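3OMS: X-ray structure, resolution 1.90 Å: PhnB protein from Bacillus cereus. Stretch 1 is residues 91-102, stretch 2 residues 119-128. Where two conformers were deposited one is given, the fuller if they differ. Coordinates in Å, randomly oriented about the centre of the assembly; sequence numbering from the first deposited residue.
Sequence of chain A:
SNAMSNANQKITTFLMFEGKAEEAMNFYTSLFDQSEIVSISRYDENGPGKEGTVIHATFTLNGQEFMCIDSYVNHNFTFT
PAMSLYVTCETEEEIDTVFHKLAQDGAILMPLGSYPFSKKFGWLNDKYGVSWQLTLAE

Stretch 1 (91-102) TEEEIDTVFHKL
Stretch 2, residues 119-128: KKFGWLNDKY

The most striking feature of this contact is a glycine that makes room for a ring: an ideal CB on G122 would lie 2.5 Å from F99 CE1, a clash, whereas the bare G122 CA sits 3.7 Å from that same atom. The helix that starts at E92 and runs past L102 lies over the strand through F121 to N125, with both running the same way at 24° and their axes approaching to 9.4 Å. In register, CA of E92 is 8.0 Å from CA of K120, CA of F99 is 7.6 Å from CA of G122, and the chains converge to 5.3 Å between CA of L102 and CA of D126. Helical phi/psi stay near -60/-45; T91 (chi1 p) caps the N-terminus, its OG1 accepting from E94 N at 3.1 Å. The strand is extended, phi/psi -152/163 at G122 and -146/168 at L124, with F121, W123 and N125 pointing away from the helix.

At the start, K120 (t, 96°, t, t) reaches toward the helix, between two carboxylates one helical turn apart: its NZ donates to E92 OE1 at 2.7 Å and D96 OD1 at 2.9 Å, both salt bridges. Its stem touches I95 (t, t), K120 CG lying 3.9 Å from I95 CG2.

Farther along, F99 (t, chi2 86°) presents one ring face to L124 (p, p), whose CD2 stands 3.7 Å from the ring centroid, 17° off the normal, a CH-pi contact; W123 N lies at the ring edge, 3.8 Å from F99 CE1. L124 also packs on L102 (m, t): both L124 CD1 and L124 CD2 lie 3.9 Å from L102 CB.

Where the chains converge, D126 CA approaches L102 O at 3.5 Å in a CA-H...O contact. A water donates to L102 O (2.7 Å from its oxygen) and accepts from K127 N at 2.9 Å and K127 NZ at 3.2 Å, bridging the backbones; K127 is p, t, p, p.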

# COMPACT_ATOMS: atom_id res chain seq x y z
N THR A 91 15.12 4.80 16.46
CA THR A 91 15.18 5.48 17.77
C THR A 91 13.85 6.06 18.21
O THR A 91 12.96 6.35 17.37
CB THR A 91 16.17 6.64 17.76
OG1 THR A 91 15.74 7.61 16.81
CG2 THR A 91 17.61 6.16 17.43
N GLU A 92 13.72 6.17 19.53
CA GLU A 92 12.62 6.83 20.20
C GLU A 92 12.41 8.23 19.67
O GLU A 92 11.28 8.63 19.39
CB GLU A 92 12.88 6.90 21.71
CG GLU A 92 12.23 5.76 22.50
CD GLU A 92 10.88 6.16 23.07
OE1 GLU A 92 10.03 6.70 22.32
OE2 GLU A 92 10.67 5.96 24.29
N GLU A 93 13.49 8.97 19.50
CA GLU A 93 13.40 10.31 18.95
C GLU A 93 12.75 10.30 17.58
O GLU A 93 11.89 11.13 17.29
CB GLU A 93 14.76 10.96 18.85
CG GLU A 93 14.79 12.25 18.02
CD GLU A 93 16.07 13.07 18.23
OE1 GLU A 93 16.73 12.92 19.28
OE2 GLU A 93 16.39 13.88 17.32
N GLU A 94 13.17 9.37 16.72
CA GLU A 94 12.63 9.34 15.38
C GLU A 94 11.13 9.02 15.44
O GLU A 94 10.36 9.65 14.73
CB GLU A 94 13.36 8.31 14.51
CG GLU A 94 12.71 8.08 13.15
CD GLU A 94 13.21 6.80 12.42
OE1 GLU A 94 14.05 6.04 12.95
OE2 GLU A 94 12.68 6.54 11.35
N ILE A 95 10.73 8.02 16.22
CA ILE A 95 9.32 7.60 16.21
C ILE A 95 8.44 8.72 16.78
O ILE A 95 7.37 9.04 16.22
CB ILE A 95 9.06 6.21 16.89
CG1 ILE A 95 7.59 5.80 16.63
CG2 ILE A 95 9.35 6.24 18.44
CD1 ILE A 95 7.24 4.29 16.91
N ASP A 96 8.93 9.38 17.83
CA ASP A 96 8.21 10.50 18.46
C ASP A 96 8.00 11.63 17.47
O ASP A 96 6.89 12.17 17.35
CB ASP A 96 8.98 11.04 19.69
CG ASP A 96 8.91 10.11 20.88
OD1 ASP A 96 8.05 9.19 20.94
OD2 ASP A 96 9.75 10.28 21.80
N THR A 97 9.06 11.97 16.74
CA THR A 97 9.00 13.06 15.77
C THR A 97 8.12 12.74 14.58
O THR A 97 7.30 13.56 14.21
CB THR A 97 10.39 13.43 15.24
OG1 THR A 97 11.20 13.84 16.33
CG2 THR A 97 10.26 14.61 14.27
N VAL A 98 8.28 11.57 13.97
CA VAL A 98 7.51 11.24 12.80
C VAL A 98 6.02 11.07 13.14
O VAL A 98 5.15 11.51 12.41
CB VAL A 98 8.00 9.96 12.10
CG1 VAL A 98 7.23 9.70 10.87
CG2 VAL A 98 9.48 10.03 11.77
N PHE A 99 5.74 10.39 14.24
CA PHE A 99 4.34 10.21 14.64
C PHE A 99 3.62 11.57 14.80
O PHE A 99 2.53 11.77 14.26
CB PHE A 99 4.24 9.40 15.94
CG PHE A 99 2.85 8.95 16.27
CD1 PHE A 99 2.34 7.77 15.73
CD2 PHE A 99 2.04 9.70 17.12
CE1 PHE A 99 1.06 7.35 16.04
CE2 PHE A 99 0.74 9.29 17.41
CZ PHE A 99 0.26 8.14 16.89
N HIS A 100 4.24 12.48 15.55
CA HIS A 100 3.69 13.81 15.87
C HIS A 100 3.45 14.60 14.59
O HIS A 100 2.44 15.25 14.44
CB HIS A 100 4.64 14.54 16.81
CG HIS A 100 4.33 15.99 17.04
ND1 HIS A 100 3.22 16.42 17.75
CD2 HIS A 100 5.02 17.10 16.71
CE1 HIS A 100 3.24 17.74 17.82
NE2 HIS A 100 4.32 18.17 17.20
N LYS A 101 4.38 14.49 13.65
CA LYS A 101 4.21 15.18 12.39
C LYS A 101 3.02 14.62 11.61
O LYS A 101 2.20 15.37 11.10
CB LYS A 101 5.51 15.14 11.57
CG LYS A 101 6.60 16.13 12.12
CD LYS A 101 7.85 16.06 11.27
CE LYS A 101 8.98 17.07 11.58
NZ LYS A 101 10.12 16.60 10.62
N LEU A 102 2.96 13.29 11.49
CA LEU A 102 1.88 12.60 10.74
C LEU A 102 0.51 12.77 11.39
O LEU A 102 -0.52 12.77 10.70
CB LEU A 102 2.22 11.10 10.59
CG LEU A 102 3.31 10.68 9.63
CD1 LEU A 102 3.68 9.18 9.89
CD2 LEU A 102 2.85 10.89 8.18
N LYS A 119 7.16 -2.19 22.64
CA LYS A 119 7.62 -1.14 23.58
C LYS A 119 7.09 0.23 23.16
O LYS A 119 6.81 1.09 24.00
CB LYS A 119 9.16 -1.11 23.68
CG LYS A 119 9.94 -0.51 22.48
CD LYS A 119 11.48 -0.42 22.81
CE LYS A 119 12.30 -1.56 22.13
NZ LYS A 119 13.60 -1.83 22.84
N LYS A 120 6.97 0.42 21.85
CA LYS A 120 6.54 1.71 21.32
C LYS A 120 5.91 1.51 19.96
O LYS A 120 6.58 1.15 19.00
CB LYS A 120 7.72 2.65 21.22
CG LYS A 120 7.36 4.10 21.05
CD LYS A 120 7.34 4.87 22.34
CE LYS A 120 7.12 6.35 22.04
NZ LYS A 120 7.53 7.31 23.12
N PHE A 121 4.61 1.79 19.89
CA PHE A 121 3.79 1.60 18.69
C PHE A 121 2.65 2.60 18.62
O PHE A 121 2.07 2.97 19.66
CB PHE A 121 3.19 0.20 18.66
CG PHE A 121 2.22 -0.04 17.53
CD1 PHE A 121 2.68 -0.46 16.28
CD2 PHE A 121 0.84 0.12 17.73
CE1 PHE A 121 1.79 -0.70 15.22
CE2 PHE A 121 -0.06 -0.12 16.68
CZ PHE A 121 0.42 -0.55 15.42
N GLY A 122 2.32 3.02 17.41
CA GLY A 122 1.12 3.82 17.20
C GLY A 122 0.57 3.62 15.82
O GLY A 122 1.29 3.17 14.90
N TRP A 123 -0.68 4.02 15.64
CA TRP A 123 -1.38 3.83 14.36
C TRP A 123 -2.27 5.04 14.17
O TRP A 123 -3.00 5.45 15.07
CB TRP A 123 -2.23 2.55 14.39
CG TRP A 123 -2.69 2.04 13.07
CD1 TRP A 123 -2.79 2.71 11.90
CD2 TRP A 123 -3.11 0.70 12.78
NE1 TRP A 123 -3.29 1.89 10.91
CE2 TRP A 123 -3.49 0.65 11.43
CE3 TRP A 123 -3.19 -0.48 13.55
CZ2 TRP A 123 -3.91 -0.55 10.80
CZ3 TRP A 123 -3.65 -1.66 12.93
CH2 TRP A 123 -4.00 -1.68 11.57
N LEU A 124 -2.15 5.66 13.01
CA LEU A 124 -2.96 6.84 12.70
C LEU A 124 -3.31 6.90 11.24
O LEU A 124 -2.75 6.12 10.42
CB LEU A 124 -2.17 8.10 13.06
CG LEU A 124 -0.73 8.32 12.52
CD1 LEU A 124 -0.83 8.74 11.03
CD2 LEU A 124 -0.03 9.41 13.33
N ASN A 125 -4.25 7.79 10.91
CA ASN A 125 -4.42 8.28 9.54
C ASN A 125 -3.91 9.67 9.45
O ASN A 125 -4.18 10.48 10.32
CB ASN A 125 -5.90 8.28 9.15
CG ASN A 125 -6.55 6.90 9.17
OD1 ASN A 125 -7.74 6.79 9.51
ND2 ASN A 125 -5.84 5.88 8.75
N ASP A 126 -3.12 9.98 8.43
CA ASP A 126 -2.62 11.34 8.32
C ASP A 126 -3.70 12.28 7.76
O ASP A 126 -4.86 11.88 7.49
CB ASP A 126 -1.29 11.35 7.54
CG ASP A 126 -1.48 11.03 6.07
OD1 ASP A 126 -2.65 11.12 5.61
OD2 ASP A 126 -0.44 10.73 5.41
N LYS A 127 -3.36 13.54 7.62
CA LYS A 127 -4.30 14.56 7.18
C LYS A 127 -4.88 14.26 5.79
O LYS A 127 -5.87 14.88 5.39
CB LYS A 127 -3.67 15.96 7.19
CG LYS A 127 -2.56 16.22 6.15
CD LYS A 127 -2.02 17.63 6.23
CE LYS A 127 -1.07 17.86 7.43
NZ LYS A 127 0.27 17.17 7.46
N TYR A 128 -4.21 13.41 5.02
CA TYR A 128 -4.70 13.04 3.69
C TYR A 128 -5.55 11.79 3.72
O TYR A 128 -6.07 11.39 2.69
CB TYR A 128 -3.49 12.88 2.72
CG TYR A 128 -2.58 14.08 2.70
CD1 TYR A 128 -2.98 15.26 2.08
CD2 TYR A 128 -1.35 14.08 3.36
CE1 TYR A 128 -2.19 16.39 2.09
CE2 TYR A 128 -0.58 15.17 3.37
CZ TYR A 128 -0.99 16.33 2.74
OH TYR A 128 -0.19 17.46 2.77
O HOH W 1 -0.95 14.57 8.79